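Local structure of carbohydrate kinase (Agrobacterium tumefaciens, 2NWH) at residues R57-R62 with T83-L88; R91-T96 with M112-L117. The protein probably transfers a phosphate group from ATP to a sugar or related substrate, as other carbohydrate kinases of the pfkB (ribokinase) family do. All blocks are in the same frame, centred on the assembly; numbering follows the deposited sequence.

Contact 1. Residues R57-R62 with T83-L88; sequences RIIAPR and TPFTFL
The parallel edge of the large sheet of this ribokinase-type fold is closed by a beta-alpha-beta unit: strand 55-63, helix 66-77 and strand 81-87, the last being the outermost strand at this end. Residues 57-62 and 83-88 run almost the same way, 13° apart, and four main-chain hydrogen bonds join them. Thr-83 N approaches Ile-58 O nearly along its C=O axis, and Phe-87 N does the same to Arg-62 O at 2.8 Å. Between them, Phe-85 N binds Ala-60 O and Arg-62 N binds Phe-85 O, both donors standing well above the carbonyl planes. Pro-61, bridged to Phe-85, offers no N-H; its CA makes a C-H...O contact with Phe-85 O.

Two arginines reach across in different ways. The chain of Arg-57 is extended, with CG anti to the backbone N, and crosses Thr-83 at about a right angle. Its NE gives a nearly straight hydrogen bond of 2.7 Å to Thr-83 OG1, which lies in the guanidinium plane at its edge; NH2 adds a weak one. Ile-59 CG1 touches the same OG1 at 3.7 Å. Arg-62 instead bends at chi2 and chi3 (71° and 51°), folding back so that Pro-84 CB sits over one guanidinium face, off centre, 3.7 Å from NH1. The same Pro-84 CB packs 3.5 Å from Arg-62 CB. Val-71 and Ala-72 of helix 66-77 also touch the Arg-62 side chain.

Held by one strong bond from NE and weakly bonded to Ile-58 O, the Thr-83 hydroxyl bridges the arginine and the first strand, which would limit its rotation. Asp-82 balances the charge of the buried Arg-62 through a salt bridge to NH1 and, with Pro-84 over one face, would hold the guanidinium in place.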
loop_
_atom_site.group_PDB
_atom_site.type_symbol
_atom_site.label_atom_id
_atom_site.label_comp_id
_atom_site.label_asym_id
_atom_site.label_seq_id
_atom_site.Cartn_x
_atom_site.Cartn_y
_atom_site.Cartn_z
ATOM N N ARG A 57 -12.888 1.688 4.785
ATOM C CA ARG A 57 -12.741 1.485 6.234
ATOM C C ARG A 57 -11.395 0.778 6.474
ATOM O O ARG A 57 -10.957 -0.041 5.638
ATOM C CB ARG A 57 -13.914 0.644 6.774
ATOM C CG ARG A 57 -13.733 0.134 8.207
ATOM C CD ARG A 57 -14.917 -0.711 8.593
ATOM N NE ARG A 57 -14.876 -1.178 9.985
ATOM C CZ ARG A 57 -15.807 -1.970 10.515
ATOM N NH1 ARG A 57 -16.787 -2.430 9.760
ATOM N NH2 ARG A 57 -15.736 -2.337 11.782
ATOM N N ILE A 58 -10.731 1.092 7.584
ATOM C CA ILE A 58 -9.464 0.393 7.928
ATOM C C ILE A 58 -9.499 -0.172 9.358
ATOM O O ILE A 58 -10.000 0.474 10.281
ATOM C CB ILE A 58 -8.180 1.270 7.701
ATOM C CG1 ILE A 58 -6.890 0.437 7.940
ATOM C CG2 ILE A 58 -8.188 2.600 8.586
ATOM C CD1 ILE A 58 -5.636 1.136 7.369
ATOM N N ILE A 59 -8.935 -1.366 9.521
ATOM C CA ILE A 59 -8.713 -1.966 10.833
ATOM C C ILE A 59 -7.192 -2.141 10.963
ATOM O O ILE A 59 -6.572 -2.939 10.213
ATOM C CB ILE A 59 -9.383 -3.336 10.925
ATOM C CG1 ILE A 59 -10.892 -3.227 10.734
ATOM C CG2 ILE A 59 -9.140 -3.996 12.369
ATOM C CD1 ILE A 59 -11.558 -4.664 10.534
ATOM N N ALA A 60 -6.593 -1.338 11.859
ATOM C CA ALA A 60 -5.169 -1.458 12.170
ATOM C C ALA A 60 -4.948 -1.550 13.685
ATOM O O ALA A 60 -5.643 -0.853 14.447
ATOM C CB ALA A 60 -4.434 -0.279 11.625
ATOM N N PRO A 61 -3.960 -2.347 14.124
ATOM C CA PRO A 61 -3.584 -2.352 15.560
ATOM C C PRO A 61 -3.226 -0.924 15.940
ATOM O O PRO A 61 -2.588 -0.200 15.152
ATOM C CB PRO A 61 -2.364 -3.270 15.608
ATOM C CG PRO A 61 -2.625 -4.279 14.478
ATOM C CD PRO A 61 -3.112 -3.290 13.357
ATOM N N ARG A 62 -3.711 -0.477 17.088
ATOM C CA ARG A 62 -3.570 0.921 17.480
ATOM C C ARG A 62 -3.269 0.956 18.983
ATOM O O ARG A 62 -3.840 0.191 19.746
ATOM C CB ARG A 62 -4.878 1.644 17.225
ATOM C CG ARG A 62 -4.954 3.093 17.629
ATOM C CD ARG A 62 -4.094 4.035 16.724
ATOM N NE ARG A 62 -4.389 3.802 15.282
ATOM C CZ ARG A 62 -5.497 4.196 14.643
ATOM N NH1 ARG A 62 -6.461 4.890 15.251
ATOM N NH2 ARG A 62 -5.648 3.875 13.360
ATOM N N THR A 83 -11.623 2.196 12.208
ATOM C CA THR A 83 -12.110 1.342 13.322
ATOM C C THR A 83 -10.920 0.516 13.821
ATOM O O THR A 83 -10.705 -0.586 13.382
ATOM C CB THR A 83 -13.329 0.436 12.900
ATOM O OG1 THR A 83 -12.971 -0.415 11.812
ATOM C CG2 THR A 83 -14.545 1.265 12.466
ATOM N N PRO A 84 -10.112 1.077 14.732
ATOM C CA PRO A 84 -8.831 0.471 15.099
ATOM C C PRO A 84 -8.974 -0.739 16.005
ATOM O O PRO A 84 -9.967 -0.872 16.776
ATOM C CB PRO A 84 -8.107 1.614 15.832
ATOM C CG PRO A 84 -9.252 2.384 16.481
ATOM C CD PRO A 84 -10.356 2.354 15.447
ATOM N N PHE A 85 -7.986 -1.633 15.922
ATOM C CA PHE A 85 -7.850 -2.736 16.900
ATOM C C PHE A 85 -7.033 -2.176 18.069
ATOM O O PHE A 85 -5.815 -2.315 18.130
ATOM C CB PHE A 85 -7.199 -3.991 16.272
ATOM C CG PHE A 85 -7.709 -5.314 16.860
ATOM C CD1 PHE A 85 -8.097 -6.357 16.018
ATOM C CD2 PHE A 85 -7.816 -5.489 18.245
ATOM C CE1 PHE A 85 -8.594 -7.582 16.525
ATOM C CE2 PHE A 85 -8.277 -6.711 18.780
ATOM C CZ PHE A 85 -8.687 -7.761 17.922
ATOM N N THR A 86 -7.716 -1.506 18.992
ATOM C CA THR A 86 -7.062 -0.691 20.061
ATOM C C THR A 86 -6.585 -1.518 21.232
ATOM O O THR A 86 -7.361 -2.359 21.770
ATOM C CB THR A 86 -8.055 0.389 20.607
ATOM O OG1 THR A 86 -8.465 1.214 19.510
ATOM C CG2 THR A 86 -7.430 1.279 21.683
ATOM N N PHE A 87 -5.323 -1.288 21.637
ATOM C CA PHE A 87 -4.745 -1.884 22.856
ATOM C C PHE A 87 -4.298 -0.763 23.756
ATOM O O PHE A 87 -3.248 -0.157 23.543
ATOM C CB PHE A 87 -3.581 -2.828 22.548
ATOM C CG PHE A 87 -3.979 -3.933 21.647
ATOM C CD1 PHE A 87 -4.597 -5.073 22.170
ATOM C CD2 PHE A 87 -3.793 -3.811 20.271
ATOM C CE1 PHE A 87 -5.028 -6.128 21.325
ATOM C CE2 PHE A 87 -4.194 -4.875 19.395
ATOM C CZ PHE A 87 -4.825 -6.011 19.939
ATOM N N LEU A 88 -5.167 -0.439 24.711
ATOM C CA LEU A 88 -5.070 0.829 25.435
ATOM C C LEU A 88 -3.775 0.970 26.223
ATOM O O LEU A 88 -3.224 2.097 26.335
ATOM C CB LEU A 88 -6.290 1.005 26.349
ATOM C CG LEU A 88 -7.567 1.408 25.599
ATOM C CD1 LEU A 88 -8.721 1.493 26.650
ATOM C CD2 LEU A 88 -7.382 2.779 24.877
#

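Contact 2. Residues R91-T96 with M112-L117; sequences RTPSYT and MDLYKL
Pro-93 is the hub of the first shell, and three side chains of residues 112-117 meet its ring. Its CG stands over one face of the Tyr-115 ring in a CH-pi contact, 3.9 Å from the centroid and 29° off the ring normal. Its CD meets Leu-114 CD2 at 3.8 Å, the two side chains crossing at about a right angle. Its CB faces Met-112 SD at 4.0 Å. The methionine starts away from the proline segment but bends at chi2 (-63°) and chi3, which brings CE back to within 3.0 Å of Ser-94 O, a tight approach of a methyl to a carbonyl oxygen. Leu-114 has CG anti to the backbone N (chi1 -163°), and its CD2 also reaches Arg-91 O at 3.7 Å.

Residues 91-96 lead into strand 94-99 of the four-stranded sheet, whereas 112-117 follow its edge strand 105-111 and wind on with helix-like backbone angles before helix 120-123. Contact is thus made where a strand enters that smaller sheet and where its antiparallel neighbour leaves it.

Farther out, polar bonds set the partners in place. Tyr-115 has CG anti to its carbonyl carbon, and its hydroxyl bonds to Ala-12 N, which would limit tilting of the ring under the proline. Main-chain bonds join Pro-93 to Ile-14 and Ser-94 to Asp-111, tying the strand to both neighbours. On the approach to the proline, Thr-92 OG1 is held by Asp-65 and by the backbone N of Gly-63, while Arg-91 forms a salt bridge with Asp-65.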
loop_
_atom_site.group_PDB
_atom_site.type_symbol
_atom_site.label_atom_id
_atom_site.label_comp_id
_atom_site.label_asym_id
_atom_site.label_seq_id
_atom_site.Cartn_x
_atom_site.Cartn_y
_atom_site.Cartn_z
ATOM N N ARG A 91 1.652 1.249 22.839
ATOM C CA ARG A 91 1.971 2.401 21.969
ATOM C C ARG A 91 1.695 2.063 20.503
ATOM O O ARG A 91 1.959 0.947 20.074
ATOM C CB ARG A 91 3.446 2.779 22.104
ATOM C CG ARG A 91 3.807 3.401 23.449
ATOM C CD ARG A 91 3.151 4.778 23.637
ATOM N NE ARG A 91 3.580 5.722 22.592
ATOM C CZ ARG A 91 3.271 7.011 22.542
ATOM N NH1 ARG A 91 2.528 7.557 23.496
ATOM N NH2 ARG A 91 3.717 7.760 21.546
ATOM N N THR A 92 1.231 3.057 19.752
ATOM C CA THR A 92 0.984 2.924 18.318
ATOM C C THR A 92 2.340 2.736 17.598
ATOM O O THR A 92 3.363 3.363 17.968
ATOM C CB THR A 92 0.182 4.180 17.830
ATOM O OG1 THR A 92 -1.108 4.219 18.485
ATOM C CG2 THR A 92 0.031 4.244 16.313
ATOM N N PRO A 93 2.411 1.819 16.618
ATOM C CA PRO A 93 3.689 1.650 15.906
ATOM C C PRO A 93 4.229 2.995 15.367
ATOM O O PRO A 93 3.453 3.890 15.036
ATOM C CB PRO A 93 3.320 0.773 14.704
ATOM C CG PRO A 93 2.083 -0.025 15.180
ATOM C CD PRO A 93 1.352 0.880 16.140
ATOM N N SER A 94 5.545 3.105 15.253
ATOM C CA SER A 94 6.182 4.380 14.839
ATOM C C SER A 94 7.390 4.121 13.995
ATOM O O SER A 94 8.065 3.102 14.170
ATOM C CB SER A 94 6.560 5.218 16.066
ATOM O OG SER A 94 7.510 4.533 16.861
ATOM N N TYR A 95 7.628 5.004 13.014
ATOM C CA TYR A 95 8.870 5.089 12.261
ATOM C C TYR A 95 9.474 6.492 12.589
ATOM O O TYR A 95 8.849 7.517 12.346
ATOM C CB TYR A 95 8.570 4.935 10.744
ATOM C CG TYR A 95 9.769 5.169 9.880
ATOM C CD1 TYR A 95 10.702 4.136 9.640
ATOM C CD2 TYR A 95 10.002 6.425 9.319
ATOM C CE1 TYR A 95 11.833 4.342 8.875
ATOM C CE2 TYR A 95 11.136 6.646 8.558
ATOM C CZ TYR A 95 12.031 5.598 8.325
ATOM O OH TYR A 95 13.134 5.873 7.555
ATOM N N THR A 96 10.673 6.525 13.160
ATOM C CA THR A 96 11.300 7.789 13.579
ATOM C C THR A 96 12.623 7.947 12.849
ATOM O O THR A 96 13.466 7.083 12.956
ATOM C CB THR A 96 11.547 7.740 15.089
ATOM O OG1 THR A 96 10.300 7.485 15.761
ATOM C CG2 THR A 96 12.211 9.058 15.582
ATOM N N MET A 112 7.573 -1.668 15.145
ATOM C CA MET A 112 6.363 -2.195 14.529
ATOM C C MET A 112 5.754 -3.385 15.329
ATOM O O MET A 112 4.899 -4.101 14.799
ATOM C CB MET A 112 6.653 -2.638 13.098
ATOM C CG MET A 112 7.120 -1.523 12.118
ATOM S SD MET A 112 5.885 -0.236 11.864
ATOM C CE MET A 112 6.803 1.170 12.246
ATOM N N ASP A 113 6.205 -3.595 16.575
ATOM C CA ASP A 113 5.839 -4.783 17.319
ATOM C C ASP A 113 4.352 -4.907 17.565
ATOM O O ASP A 113 3.863 -6.029 17.726
ATOM C CB ASP A 113 6.551 -4.861 18.677
ATOM C CG ASP A 113 8.082 -5.037 18.549
ATOM O OD1 ASP A 113 8.602 -5.547 17.508
ATOM O OD2 ASP A 113 8.753 -4.679 19.525
ATOM N N LEU A 114 3.630 -3.787 17.643
ATOM C CA LEU A 114 2.187 -3.896 17.932
ATOM C C LEU A 114 1.461 -4.791 16.935
ATOM O O LEU A 114 0.492 -5.451 17.317
ATOM C CB LEU A 114 1.514 -2.530 18.036
ATOM C CG LEU A 114 0.142 -2.568 18.740
ATOM C CD1 LEU A 114 0.253 -2.917 20.265
ATOM C CD2 LEU A 114 -0.553 -1.265 18.566
ATOM N N TYR A 115 1.926 -4.831 15.671
ATOM C CA TYR A 115 1.250 -5.672 14.632
ATOM C C TYR A 115 1.228 -7.159 14.984
ATOM O O TYR A 115 0.355 -7.900 14.528
ATOM C CB TYR A 115 1.890 -5.471 13.232
ATOM C CG TYR A 115 1.813 -4.026 12.746
ATOM C CD1 TYR A 115 0.675 -3.271 12.994
ATOM C CD2 TYR A 115 2.853 -3.445 12.032
ATOM C CE1 TYR A 115 0.559 -1.943 12.570
ATOM C CE2 TYR A 115 2.757 -2.095 11.596
ATOM C CZ TYR A 115 1.593 -1.366 11.891
ATOM O OH TYR A 115 1.409 -0.076 11.472
ATOM N N LYS A 116 2.196 -7.597 15.782
ATOM C CA LYS A 116 2.252 -9.002 16.240
ATOM C C LYS A 116 1.043 -9.390 17.072
ATOM O O LYS A 116 0.772 -10.579 17.203
ATOM C CB LYS A 116 3.517 -9.284 17.069
ATOM C CG LYS A 116 4.795 -8.865 16.332
ATOM C CD LYS A 116 6.033 -9.269 17.088
ATOM C CE LYS A 116 7.206 -9.220 16.152
ATOM N NZ LYS A 116 7.714 -7.834 16.105
ATOM N N LEU A 117 0.320 -8.401 17.612
ATOM C CA LEU A 117 -0.904 -8.681 18.388
ATOM C C LEU A 117 -2.095 -9.013 17.511
ATOM O O LEU A 117 -3.108 -9.535 18.004
ATOM C CB LEU A 117 -1.270 -7.502 19.290
ATOM C CG LEU A 117 -0.266 -7.156 20.406
ATOM C CD1 LEU A 117 -0.853 -6.063 21.307
ATOM C CD2 LEU A 117 0.189 -8.337 21.230
#

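In the fold
Contacts 1 and 2 follow in series along the chain, the first closing before the second opens, and their centres lie 12 Å apart on the same side of the chain's centre. Contact 1 belongs to the large sheet; contact 2 lies at the start of strand 94-99 and the loop after strand 105-111 of the smaller sheet. Strands 81-87 and 94-99 are consecutive, so the chain steps between sheets here. The two contacts meet directly: Pro-61 CG packs 3.8 Å from Tyr-115 CD1, and Arg-62 CD lies 3.5 Å from Thr-92 OG1. Pro-61 and Arg-62, on the strand next to the edge, thus pack against the loops that lead into and out of the smaller sheet, which in this family commonly forms a lid over the substrate site.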